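Dye-decolorizing peroxidase (Irpex lacteus, PDB 7D8M) binds heme b and probably works as a peroxidase that uses hydrogen peroxide to oxidise dyes and other substrates. Local coordinates at residues 94-99 / 112-117; 120-125 / 137-142; 157-162 / 341-346; 184-189 / 283-288; 378-381 / 385-388. All blocks are in the same frame, centred on the assembly; numbering follows the deposited sequence.

Interactions 1 and 2 belong to the N-terminal ferredoxin-like half, within the dimeric alpha+beta barrel range 11-159. They follow each other along the chain, with centres about 21 Å apart, and strand 120-126 of interaction 2 starts just after the loop of interaction 1. Interaction 3 joins the loops that leave edge strands 147-156 and 334-340 of the two four-stranded sheets; interaction 4, between two loops, lies, along the chain, inside the long loop closed by interaction 3. Interaction 5 comes last, at the end of helix 373-381. Interactions 3, 4 and 5 each have a side chain within about 10 Å of the heme, whereas 1 and 2 are packing away from the heme-binding residues.

Interaction 1: residues 94-99 / 112-117; sequences GQFKDS and AFKGTN
The F96 ring lies flat against the backbone of K114 and G115. One face takes the contact: G115 N stands 3.5 Å from CD2 of F96, and CA of K114 sits 3.8 Å from the centroid of the F96 ring, 20° off its normal, a CH-pi contact. CB of K114 adds a touch at CE1 of F96 (3.7 Å), while the rest of the lysine chain runs on obliquely to the phenylalanine. The ring gets there because CG of F96 is anti to the backbone N (chi1 -173°), which swings it off the helix and across to the opposing loop. The opposing loop bends sharply here: K114 is the centre of an inverse gamma turn, closed by G115 N to F113 O at 2.7 Å. A water joins the two backbones as well, accepting from F96 N at 2.9 Å and donating to G115 O at 2.7 Å, so the F96 N-H is satisfied through the water. The contact thus fastens the first turn of helix 95-102 to the loop leading into strand 120-126; W109 packs edge-to-face on F96, and F113 turns to F29 of strand 24-32 and Y151 of strand 147-156.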
# COMPACT_ATOMS: atom_id res chain seq x y z
N GLY A 94 -14.70 -7.54 -6.73
CA GLY A 94 -13.50 -7.50 -7.54
C GLY A 94 -13.12 -6.07 -7.86
O GLY A 94 -14.00 -5.21 -7.91
N GLN A 95 -11.83 -5.81 -8.09
CA GLN A 95 -11.38 -4.43 -8.22
C GLN A 95 -11.82 -3.81 -9.54
O GLN A 95 -12.03 -2.59 -9.61
CB GLN A 95 -9.86 -4.35 -8.08
CG GLN A 95 -9.30 -2.92 -7.94
CD GLN A 95 -7.78 -2.90 -7.83
OE1 GLN A 95 -7.10 -2.38 -8.71
NE2 GLN A 95 -7.25 -3.49 -6.76
N PHE A 96 -11.98 -4.62 -10.58
CA PHE A 96 -12.38 -4.08 -11.87
C PHE A 96 -13.78 -3.50 -11.80
O PHE A 96 -14.03 -2.36 -12.23
CB PHE A 96 -12.31 -5.17 -12.94
CG PHE A 96 -12.54 -4.67 -14.33
CD1 PHE A 96 -11.69 -3.72 -14.89
CD2 PHE A 96 -13.59 -5.15 -15.09
CE1 PHE A 96 -11.89 -3.26 -16.17
CE2 PHE A 96 -13.80 -4.70 -16.38
CZ PHE A 96 -12.95 -3.75 -16.92
N LYS A 97 -14.72 -4.27 -11.25
CA LYS A 97 -16.07 -3.77 -11.03
C LYS A 97 -16.05 -2.56 -10.11
O LYS A 97 -16.69 -1.54 -10.39
CB LYS A 97 -16.94 -4.88 -10.45
CG LYS A 97 -18.33 -4.44 -10.05
CD LYS A 97 -19.12 -5.59 -9.47
CE LYS A 97 -20.55 -5.18 -9.15
NZ LYS A 97 -21.35 -6.33 -8.63
N ASP A 98 -15.29 -2.64 -9.02
CA ASP A 98 -15.22 -1.56 -8.04
C ASP A 98 -14.49 -0.32 -8.54
O ASP A 98 -14.55 0.72 -7.87
CB ASP A 98 -14.54 -2.07 -6.76
CG ASP A 98 -14.80 -1.17 -5.57
OD1 ASP A 98 -15.90 -0.58 -5.52
OD2 ASP A 98 -13.92 -1.07 -4.68
N SER A 99 -13.83 -0.39 -9.70
CA SER A 99 -12.88 0.65 -10.06
C SER A 99 -13.46 2.06 -10.18
O SER A 99 -12.72 3.01 -9.87
CB SER A 99 -12.14 0.25 -11.35
OG SER A 99 -13.00 0.27 -12.46
N ALA A 112 -4.68 -7.95 -18.29
CA ALA A 112 -4.97 -9.12 -17.48
C ALA A 112 -5.89 -8.82 -16.30
O ALA A 112 -6.59 -9.72 -15.83
CB ALA A 112 -3.67 -9.74 -16.96
N PHE A 113 -5.91 -7.58 -15.83
CA PHE A 113 -6.75 -7.22 -14.69
C PHE A 113 -8.17 -6.82 -15.09
O PHE A 113 -9.03 -6.69 -14.21
CB PHE A 113 -6.11 -6.07 -13.90
CG PHE A 113 -4.85 -6.46 -13.20
CD1 PHE A 113 -4.84 -7.52 -12.30
CD2 PHE A 113 -3.68 -5.76 -13.42
CE1 PHE A 113 -3.67 -7.89 -11.65
CE2 PHE A 113 -2.51 -6.12 -12.77
CZ PHE A 113 -2.51 -7.19 -11.89
N LYS A 114 -8.43 -6.61 -16.38
CA LYS A 114 -9.68 -6.00 -16.83
C LYS A 114 -10.77 -7.08 -16.91
O LYS A 114 -11.27 -7.44 -17.97
CB LYS A 114 -9.49 -5.28 -18.16
CG LYS A 114 -8.44 -4.18 -18.08
CD LYS A 114 -8.29 -3.45 -19.40
CE LYS A 114 -9.41 -2.44 -19.58
NZ LYS A 114 -9.16 -1.59 -20.78
N GLY A 115 -11.12 -7.58 -15.74
CA GLY A 115 -12.18 -8.56 -15.65
C GLY A 115 -12.05 -9.32 -14.34
O GLY A 115 -11.61 -8.77 -13.33
N THR A 116 -12.43 -10.60 -14.40
CA THR A 116 -12.39 -11.47 -13.23
C THR A 116 -11.64 -12.75 -13.55
O THR A 116 -11.90 -13.80 -12.95
CB THR A 116 -13.81 -11.77 -12.73
OG1 THR A 116 -14.57 -12.38 -13.78
CG2 THR A 116 -14.50 -10.48 -12.28
N ASN A 117 -10.72 -12.68 -14.51
CA ASN A 117 -9.92 -13.84 -14.89
C ASN A 117 -8.84 -14.15 -13.87
O ASN A 117 -8.42 -15.31 -13.73
CB ASN A 117 -9.29 -13.62 -16.26
CG ASN A 117 -8.79 -14.91 -16.89
OD1 ASN A 117 -9.55 -15.84 -17.10
ND2 ASN A 117 -7.50 -14.96 -17.20
O HOH W 1 -11.96 -7.55 -10.91

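Interaction 2: residues 120-125 / 137-142; sequences GVFLIG and DDLNAK
This is a buried, wholly apolar contact between a strand and the helix packed on its sheet, made by F122 and I124 of strand 120-126 with L139 of helix 129-143. L139 reaches from the helix with both methyls, its CG anti to the carbonyl carbon (chi1 -70°). Its CD1 sits over one face of the F122 ring, 3.9 Å from the centroid and 15° off the normal, in a CH-pi contact; the closest ring atom is F122 CG, 3.8 Å from L139 CD1. The second methyl, CD2, lies 4.0 Å from CZ of F122, so the leucine fork spans the ring from its root to its far end. I124 comes tip to tip with the same leucine, its CD1 4.1 Å from L139 CD1. F122 and I124, two apart on a strand, face the helix together, as expected of the alpha+beta ferredoxin-like fold, in which helices cover one face of an antiparallel sheet. Cut back to an alanine here, F122 would probably leave both L139 methyls without their ring surface and open a gap between helix and sheet. Helix 35-49 closes the same layer, with Y45 touching both F122 and L139, and W147, from edge strand 147-156 beyond strand 24-32, also touches L139.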
# COMPACT_ATOMS: atom_id res chain seq x y z
N GLY A 120 -5.81 -15.48 -8.40
CA GLY A 120 -4.99 -15.29 -7.22
C GLY A 120 -3.61 -14.82 -7.62
O GLY A 120 -3.31 -14.62 -8.80
N VAL A 121 -2.77 -14.68 -6.61
CA VAL A 121 -1.42 -14.18 -6.83
C VAL A 121 -0.48 -14.84 -5.84
O VAL A 121 -0.80 -15.01 -4.66
CB VAL A 121 -1.38 -12.63 -6.71
CG1 VAL A 121 -1.94 -12.19 -5.35
CG2 VAL A 121 0.02 -12.13 -6.92
N PHE A 122 0.70 -15.22 -6.33
CA PHE A 122 1.82 -15.63 -5.51
C PHE A 122 2.74 -14.43 -5.34
O PHE A 122 3.07 -13.77 -6.33
CB PHE A 122 2.59 -16.79 -6.16
CG PHE A 122 2.00 -18.16 -5.90
CD1 PHE A 122 2.31 -18.85 -4.74
CD2 PHE A 122 1.19 -18.77 -6.84
CE1 PHE A 122 1.79 -20.11 -4.50
CE2 PHE A 122 0.67 -20.04 -6.62
CZ PHE A 122 0.97 -20.71 -5.44
N LEU A 123 3.12 -14.14 -4.10
CA LEU A 123 4.17 -13.18 -3.79
C LEU A 123 5.45 -13.94 -3.48
O LEU A 123 5.48 -14.76 -2.56
CB LEU A 123 3.79 -12.30 -2.59
CG LEU A 123 2.93 -11.07 -2.85
CD1 LEU A 123 1.63 -11.45 -3.49
CD2 LEU A 123 2.68 -10.34 -1.53
N ILE A 124 6.52 -13.65 -4.22
CA ILE A 124 7.81 -14.33 -4.07
C ILE A 124 8.87 -13.28 -3.81
O ILE A 124 9.22 -12.51 -4.71
CB ILE A 124 8.17 -15.16 -5.30
CG1 ILE A 124 7.09 -16.19 -5.64
CG2 ILE A 124 9.55 -15.82 -5.12
CD1 ILE A 124 7.19 -16.70 -7.08
N GLY A 125 9.42 -13.28 -2.59
CA GLY A 125 10.45 -12.31 -2.22
C GLY A 125 11.81 -12.95 -1.98
O GLY A 125 11.91 -13.95 -1.26
N ASP A 137 9.58 -20.64 -11.83
CA ASP A 137 9.74 -21.79 -12.71
C ASP A 137 9.29 -23.07 -12.01
O ASP A 137 8.64 -23.93 -12.62
CB ASP A 137 11.19 -21.93 -13.17
CG ASP A 137 11.61 -20.86 -14.16
OD1 ASP A 137 10.76 -20.13 -14.70
OD2 ASP A 137 12.83 -20.75 -14.41
N ASP A 138 9.62 -23.20 -10.72
CA ASP A 138 9.22 -24.37 -9.95
C ASP A 138 7.70 -24.46 -9.85
O ASP A 138 7.13 -25.55 -9.98
CB ASP A 138 9.85 -24.32 -8.56
CG ASP A 138 9.37 -25.44 -7.66
OD1 ASP A 138 9.45 -26.61 -8.10
OD2 ASP A 138 8.92 -25.15 -6.52
N LEU A 139 7.03 -23.33 -9.61
CA LEU A 139 5.57 -23.34 -9.59
C LEU A 139 5.02 -23.75 -10.94
O LEU A 139 4.10 -24.57 -11.02
CB LEU A 139 5.04 -21.96 -9.16
CG LEU A 139 5.23 -21.52 -7.71
CD1 LEU A 139 4.90 -20.02 -7.49
CD2 LEU A 139 4.40 -22.37 -6.77
N ASN A 140 5.60 -23.22 -12.03
CA ASN A 140 5.14 -23.59 -13.36
C ASN A 140 5.28 -25.08 -13.60
O ASN A 140 4.40 -25.71 -14.21
CB ASN A 140 5.94 -22.82 -14.42
CG ASN A 140 5.25 -21.54 -14.86
OD1 ASN A 140 4.02 -21.43 -14.79
ND2 ASN A 140 6.04 -20.57 -15.31
N ALA A 141 6.38 -25.68 -13.13
CA ALA A 141 6.62 -27.10 -13.37
C ALA A 141 5.62 -27.96 -12.62
O ALA A 141 5.11 -28.94 -13.17
CB ALA A 141 8.05 -27.46 -12.95
N LYS A 142 5.31 -27.60 -11.37
CA LYS A 142 4.41 -28.40 -10.54
C LYS A 142 2.96 -28.23 -10.97
O LYS A 142 2.22 -29.21 -11.02
CB LYS A 142 4.57 -28.03 -9.07
CG LYS A 142 5.95 -28.24 -8.49
CD LYS A 142 5.88 -28.15 -6.97
CE LYS A 142 7.24 -27.94 -6.33
NZ LYS A 142 8.21 -29.01 -6.67

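Interaction 3: residues 157-162 / 341-346; sequences ARPGNE and GPEVTD
The guanidinium of R158 and the carboxylate of E343 lie almost in one plane, 13° apart, and meet edge to edge. R158 grips side-on: its NE donates to E343 OE2 at 2.9 Å and its NH2 to E343 OE1 at 2.8 Å, the latter nearly straight at 168°. Both carboxylate oxygens accept with their syn lone pairs, which gives a two-pronged salt bridge. One face of the guanidinium is covered by CB of E162, 3.6 Å above its plane. The carboxylate of that same residue bends round to the remaining nitrogen, with R158 NH1 3.0 Å from E162 OE1, so a single arginine serves two glutamates. The two acids keep their oxygens apart, E162 OE1 being 6.3 Å from E343 OE1, and the positive charge between them probably helps both stay ionised. E343 presents its carboxylate with its chain bent at chi2 (-65°); the P159 ring packs against the bend, its CG 3.9 Å from CG of E343, and its CD lies beside OE2 of E343. NH1 of R158 also donates to the backbone O of E166, which further fixes the rotation of the group. This network joins the loop after strand 147-156, from the N-terminal sheet, to the loop between strand 334-340 and helix 346-351, so it connects loops that follow an edge strand of each antiparallel sheet.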
# COMPACT_ATOMS: atom_id res chain seq x y z
N ALA A 157 13.65 -3.05 -4.88
CA ALA A 157 14.04 -1.85 -4.15
C ALA A 157 15.01 -1.02 -4.98
O ALA A 157 15.81 -1.56 -5.75
CB ALA A 157 14.67 -2.20 -2.80
N ARG A 158 14.91 0.30 -4.84
CA ARG A 158 15.77 1.19 -5.60
C ARG A 158 17.21 1.07 -5.10
O ARG A 158 17.44 0.61 -3.98
CB ARG A 158 15.25 2.63 -5.51
CG ARG A 158 13.91 2.77 -6.23
CD ARG A 158 13.47 4.23 -6.37
NE ARG A 158 14.54 5.06 -6.92
CZ ARG A 158 14.77 6.32 -6.56
NH1 ARG A 158 14.01 6.91 -5.63
NH2 ARG A 158 15.75 7.00 -7.12
N PRO A 159 18.19 1.45 -5.91
CA PRO A 159 19.59 1.15 -5.57
C PRO A 159 20.25 2.20 -4.69
O PRO A 159 19.85 3.37 -4.65
CB PRO A 159 20.27 1.07 -6.94
CG PRO A 159 19.48 2.02 -7.80
CD PRO A 159 18.06 2.00 -7.27
N GLY A 160 21.28 1.75 -3.97
CA GLY A 160 22.15 2.68 -3.26
C GLY A 160 21.44 3.43 -2.15
O GLY A 160 20.65 2.86 -1.39
N ASN A 161 21.73 4.73 -2.05
CA ASN A 161 21.12 5.53 -0.99
C ASN A 161 19.64 5.80 -1.23
O ASN A 161 19.00 6.41 -0.37
CB ASN A 161 21.88 6.85 -0.78
CG ASN A 161 21.99 7.71 -2.05
OD1 ASN A 161 21.24 7.54 -3.01
ND2 ASN A 161 22.94 8.64 -2.03
N GLU A 162 19.09 5.37 -2.36
CA GLU A 162 17.65 5.45 -2.58
C GLU A 162 16.93 4.16 -2.22
O GLU A 162 15.71 4.06 -2.43
CB GLU A 162 17.34 5.83 -4.04
CG GLU A 162 17.72 7.25 -4.41
CD GLU A 162 16.90 8.29 -3.67
OE1 GLU A 162 15.69 8.07 -3.45
OE2 GLU A 162 17.46 9.34 -3.30
N GLY A 341 10.42 -1.11 -11.82
CA GLY A 341 10.99 -0.39 -12.93
C GLY A 341 12.36 0.19 -12.64
O GLY A 341 12.78 0.34 -11.49
N PRO A 342 13.09 0.53 -13.70
CA PRO A 342 14.45 1.04 -13.52
C PRO A 342 14.47 2.51 -13.11
O PRO A 342 13.45 3.20 -13.04
CB PRO A 342 15.06 0.86 -14.92
CG PRO A 342 13.91 1.07 -15.83
CD PRO A 342 12.69 0.51 -15.11
N GLU A 343 15.68 2.98 -12.83
CA GLU A 343 15.87 4.37 -12.48
C GLU A 343 15.58 5.27 -13.67
O GLU A 343 15.55 4.83 -14.83
CB GLU A 343 17.30 4.59 -11.98
CG GLU A 343 17.59 3.88 -10.68
CD GLU A 343 16.76 4.43 -9.54
OE1 GLU A 343 17.11 5.50 -9.01
OE2 GLU A 343 15.73 3.80 -9.19
N VAL A 344 15.34 6.55 -13.37
CA VAL A 344 15.13 7.56 -14.39
C VAL A 344 16.41 7.75 -15.19
O VAL A 344 17.50 7.91 -14.63
CB VAL A 344 14.67 8.86 -13.72
CG1 VAL A 344 14.64 10.03 -14.73
CG2 VAL A 344 13.33 8.64 -13.05
N THR A 345 16.29 7.74 -16.52
CA THR A 345 17.47 7.85 -17.36
C THR A 345 17.79 9.32 -17.63
O THR A 345 16.95 10.20 -17.44
CB THR A 345 17.28 7.13 -18.70
OG1 THR A 345 16.24 7.78 -19.44
CG2 THR A 345 16.91 5.66 -18.47
N ASP A 346 19.03 9.57 -18.08
CA ASP A 346 19.42 10.94 -18.42
C ASP A 346 18.45 11.55 -19.42
O ASP A 346 18.06 12.72 -19.28
CB ASP A 346 20.85 10.97 -18.96
CG ASP A 346 21.89 10.65 -17.90
OD1 ASP A 346 21.52 10.59 -16.71
OD2 ASP A 346 23.07 10.46 -18.25

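Interaction 4: residues 184-189 / 283-288; sequences TPHPGQ and NDIERN
H186 sets CG anti to its carbonyl carbon (chi1 -53°), which brings the ring to I285, whose CG2, anti to its own backbone N, reaches out to meet it. That methyl lands over the centre of one imidazole face: I285 CG2 is 3.5 Å from the ring centroid of H186, 11° off the normal, a well-centred CH-pi contact. On the opposite face lies the backbone O of T184, 4.2 Å above the plane and offset toward the rim. E286 folds back at chi2 so that its carboxylate returns toward the first loop. The carboxylate plane stands 79° from the imidazole plane, and E286 OE2 comes to 3.9 Å from H186 ND1, where its charge may somewhat favour a protonated ring. Its other oxygen, OE1, lies 3.7 Å from CD of P187, whose ring also leans on the backbone carbonyl of E286. Both loops are shaped by turns. H186 to Q189 is a type II beta turn whose start is tied down by H186 N donating to OE1 of Q189, while D284 OD1 accepts from E286 N in an Asx turn. Without the imidazole, as with an alanine here, the I285 methyl is likely to lose its ring platform and the E286 carboxylate its aromatic neighbour. A water bridges the loops, donating to P187 O and to I285 O, each at 2.9 Å. The side chain of I285 lies about 6 Å from that of I174, a heme b binding residue, and about 10 Å from the heme; N288 O accepts from R263, another heme b binding residue.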
# COMPACT_ATOMS: atom_id res chain seq x y z
N THR A 184 8.00 -3.80 20.16
CA THR A 184 7.82 -2.51 20.82
C THR A 184 7.39 -1.47 19.80
O THR A 184 8.09 -1.26 18.80
CB THR A 184 9.11 -2.07 21.51
OG1 THR A 184 9.58 -3.12 22.37
CG2 THR A 184 8.85 -0.81 22.34
N PRO A 185 6.26 -0.80 20.01
CA PRO A 185 5.81 0.22 19.05
C PRO A 185 6.76 1.40 19.04
O PRO A 185 7.30 1.80 20.07
CB PRO A 185 4.42 0.61 19.56
CG PRO A 185 4.04 -0.43 20.56
CD PRO A 185 5.32 -0.94 21.14
N HIS A 186 6.95 1.97 17.86
CA HIS A 186 7.77 3.16 17.77
C HIS A 186 6.97 4.38 18.22
O HIS A 186 5.74 4.38 18.18
CB HIS A 186 8.25 3.35 16.34
CG HIS A 186 8.93 2.14 15.78
ND1 HIS A 186 10.04 1.58 16.37
CD2 HIS A 186 8.65 1.38 14.70
CE1 HIS A 186 10.42 0.53 15.67
NE2 HIS A 186 9.59 0.38 14.65
N PRO A 187 7.65 5.43 18.70
CA PRO A 187 6.92 6.62 19.13
C PRO A 187 6.13 7.20 17.96
O PRO A 187 6.66 7.39 16.86
CB PRO A 187 8.02 7.57 19.62
CG PRO A 187 9.30 6.93 19.32
CD PRO A 187 9.09 5.50 18.97
N GLY A 188 4.84 7.43 18.20
CA GLY A 188 3.93 7.86 17.17
C GLY A 188 3.33 6.76 16.32
O GLY A 188 2.43 7.04 15.51
N GLN A 189 3.78 5.51 16.46
CA GLN A 189 3.23 4.42 15.65
C GLN A 189 1.84 4.05 16.13
O GLN A 189 1.55 4.04 17.33
CB GLN A 189 4.15 3.19 15.71
CG GLN A 189 3.78 2.05 14.75
CD GLN A 189 4.75 0.88 14.78
OE1 GLN A 189 5.57 0.76 15.69
NE2 GLN A 189 4.67 0.01 13.77
N ASN A 283 15.75 9.79 9.01
CA ASN A 283 16.29 8.44 9.03
C ASN A 283 16.13 7.75 10.39
O ASN A 283 16.33 6.53 10.48
CB ASN A 283 17.76 8.46 8.62
CG ASN A 283 18.37 7.07 8.56
OD1 ASN A 283 18.11 6.31 7.63
ND2 ASN A 283 19.17 6.73 9.57
N ASP A 284 15.74 8.48 11.43
CA ASP A 284 15.69 7.95 12.79
C ASP A 284 14.32 7.35 13.05
O ASP A 284 13.33 8.07 13.17
CB ASP A 284 16.00 9.05 13.80
CG ASP A 284 16.13 8.52 15.23
OD1 ASP A 284 15.72 7.36 15.49
OD2 ASP A 284 16.64 9.26 16.09
N ILE A 285 14.29 6.02 13.21
CA ILE A 285 13.05 5.29 13.51
C ILE A 285 12.39 5.82 14.78
O ILE A 285 11.17 5.71 14.95
CB ILE A 285 13.36 3.78 13.64
CG1 ILE A 285 14.15 3.27 12.43
CG2 ILE A 285 12.08 2.98 13.83
CD1 ILE A 285 13.37 3.27 11.12
N GLU A 286 13.19 6.37 15.69
CA GLU A 286 12.65 6.79 16.98
C GLU A 286 12.05 8.18 16.93
O GLU A 286 11.30 8.55 17.84
CB GLU A 286 13.74 6.72 18.05
CG GLU A 286 14.17 5.30 18.40
CD GLU A 286 13.07 4.51 19.08
OE1 GLU A 286 12.57 4.97 20.12
OE2 GLU A 286 12.69 3.44 18.56
N ARG A 287 12.36 8.96 15.90
CA ARG A 287 11.89 10.34 15.80
C ARG A 287 10.95 10.60 14.63
O ARG A 287 10.08 11.47 14.74
CB ARG A 287 13.08 11.32 15.67
CG ARG A 287 14.10 11.36 16.81
CD ARG A 287 15.44 11.98 16.33
NE ARG A 287 15.37 13.43 16.15
CZ ARG A 287 16.24 14.15 15.44
NH1 ARG A 287 17.27 13.57 14.84
NH2 ARG A 287 16.08 15.47 15.34
N ASN A 288 11.10 9.87 13.52
CA ASN A 288 10.49 10.29 12.26
C ASN A 288 8.98 10.04 12.19
O ASN A 288 8.36 10.46 11.21
CB ASN A 288 11.20 9.61 11.09
CG ASN A 288 11.01 8.11 11.06
OD1 ASN A 288 10.25 7.55 11.84
ND2 ASN A 288 11.69 7.45 10.14
O HOH W 2 9.25 7.76 15.50

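Interaction 5: residues 378-381 / 385-388; sequences QAWA and RFPF
W380 and F386 stack face to face, the indole pyrrole ring over the phenyl ring, with centroids 3.6 Å apart and planes at 15°. The two side chains run side by side in the same direction. CG of W380 lies beside its own backbone N (chi1 -71°), and the second torsion turns the indole so that its five-membered ring is presented. F386 takes the other course, CG anti to the backbone N at chi1 -172°, which carries the ring across to the helix end. W380 CD1 then sits over the centre of the phenyl face, and NE1 of W380 approaches CE1 of F386 to 3.2 Å, so the indole nitrogen also lies over the phenyl face. The other phenyl face is covered by CB of P387, which follows a cis peptide bond, so the ring is held between tryptophan and proline. The pair closes the last turn of helix 373-381, a wider pi-type turn, onto the loop that leaves it. K315 donates to both W380 O and F386 O, tying the two backbones through one amine. F375 meets the indole edge-to-face, and P318 and L321 pack against F386. The W380 side chain lies about 7 Å from the heme and about 9 Å from that of H312, the axial iron ligand.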
# COMPACT_ATOMS: atom_id res chain seq x y z
N GLN A 378 -10.97 6.52 -1.60
CA GLN A 378 -12.22 7.15 -2.03
C GLN A 378 -12.73 8.19 -1.03
O GLN A 378 -13.07 9.31 -1.43
CB GLN A 378 -13.31 6.10 -2.28
CG GLN A 378 -14.67 6.75 -2.60
CD GLN A 378 -15.79 5.74 -2.77
OE1 GLN A 378 -15.92 4.80 -1.98
NE2 GLN A 378 -16.61 5.93 -3.81
N ALA A 379 -12.85 7.83 0.25
CA ALA A 379 -13.46 8.74 1.21
C ALA A 379 -12.54 9.89 1.59
O ALA A 379 -13.03 10.92 2.08
CB ALA A 379 -13.86 7.99 2.48
N TRP A 380 -11.23 9.76 1.37
CA TRP A 380 -10.27 10.72 1.89
C TRP A 380 -9.46 11.36 0.77
O TRP A 380 -9.60 12.56 0.52
CB TRP A 380 -9.37 10.03 2.92
CG TRP A 380 -10.09 9.72 4.19
CD1 TRP A 380 -11.34 10.13 4.55
CD2 TRP A 380 -9.60 8.94 5.29
NE1 TRP A 380 -11.66 9.66 5.80
CE2 TRP A 380 -10.60 8.93 6.28
CE3 TRP A 380 -8.39 8.27 5.53
CZ2 TRP A 380 -10.45 8.26 7.49
CZ3 TRP A 380 -8.24 7.60 6.74
CH2 TRP A 380 -9.27 7.61 7.71
N ALA A 381 -8.64 10.58 0.06
CA ALA A 381 -7.78 11.13 -0.98
C ALA A 381 -8.58 11.79 -2.09
O ALA A 381 -8.25 12.89 -2.54
CB ALA A 381 -6.89 10.02 -1.55
N ARG A 385 -13.80 17.50 0.14
CA ARG A 385 -14.22 18.10 1.40
C ARG A 385 -13.66 17.34 2.60
O ARG A 385 -14.13 17.55 3.73
CB ARG A 385 -15.75 18.21 1.48
CG ARG A 385 -16.52 16.91 1.33
CD ARG A 385 -16.97 16.33 2.69
NE ARG A 385 -17.34 14.92 2.61
CZ ARG A 385 -17.13 14.03 3.58
NH1 ARG A 385 -16.55 14.40 4.72
NH2 ARG A 385 -17.49 12.77 3.40
N PHE A 386 -12.68 16.45 2.39
CA PHE A 386 -11.98 15.83 3.50
C PHE A 386 -10.59 16.42 3.65
O PHE A 386 -9.87 16.58 2.65
CB PHE A 386 -11.85 14.30 3.32
CG PHE A 386 -11.29 13.63 4.54
CD1 PHE A 386 -12.13 13.31 5.61
CD2 PHE A 386 -9.93 13.40 4.66
CE1 PHE A 386 -11.62 12.73 6.77
CE2 PHE A 386 -9.41 12.81 5.81
CZ PHE A 386 -10.26 12.48 6.87
N PRO A 387 -10.14 16.71 4.89
CA PRO A 387 -10.80 16.43 6.17
C PRO A 387 -11.93 17.38 6.55
O PRO A 387 -11.88 18.59 6.29
CB PRO A 387 -9.65 16.56 7.18
CG PRO A 387 -8.77 17.62 6.57
CD PRO A 387 -8.82 17.34 5.08
N PHE A 388 -12.97 16.80 7.15
CA PHE A 388 -13.98 17.58 7.84
C PHE A 388 -13.42 18.07 9.18
O PHE A 388 -12.34 17.65 9.63
CB PHE A 388 -15.25 16.75 8.05
CG PHE A 388 -15.07 15.59 8.99
CD1 PHE A 388 -15.34 15.73 10.34
CD2 PHE A 388 -14.63 14.36 8.52
CE1 PHE A 388 -15.17 14.68 11.21
CE2 PHE A 388 -14.45 13.29 9.39
CZ PHE A 388 -14.73 13.45 10.73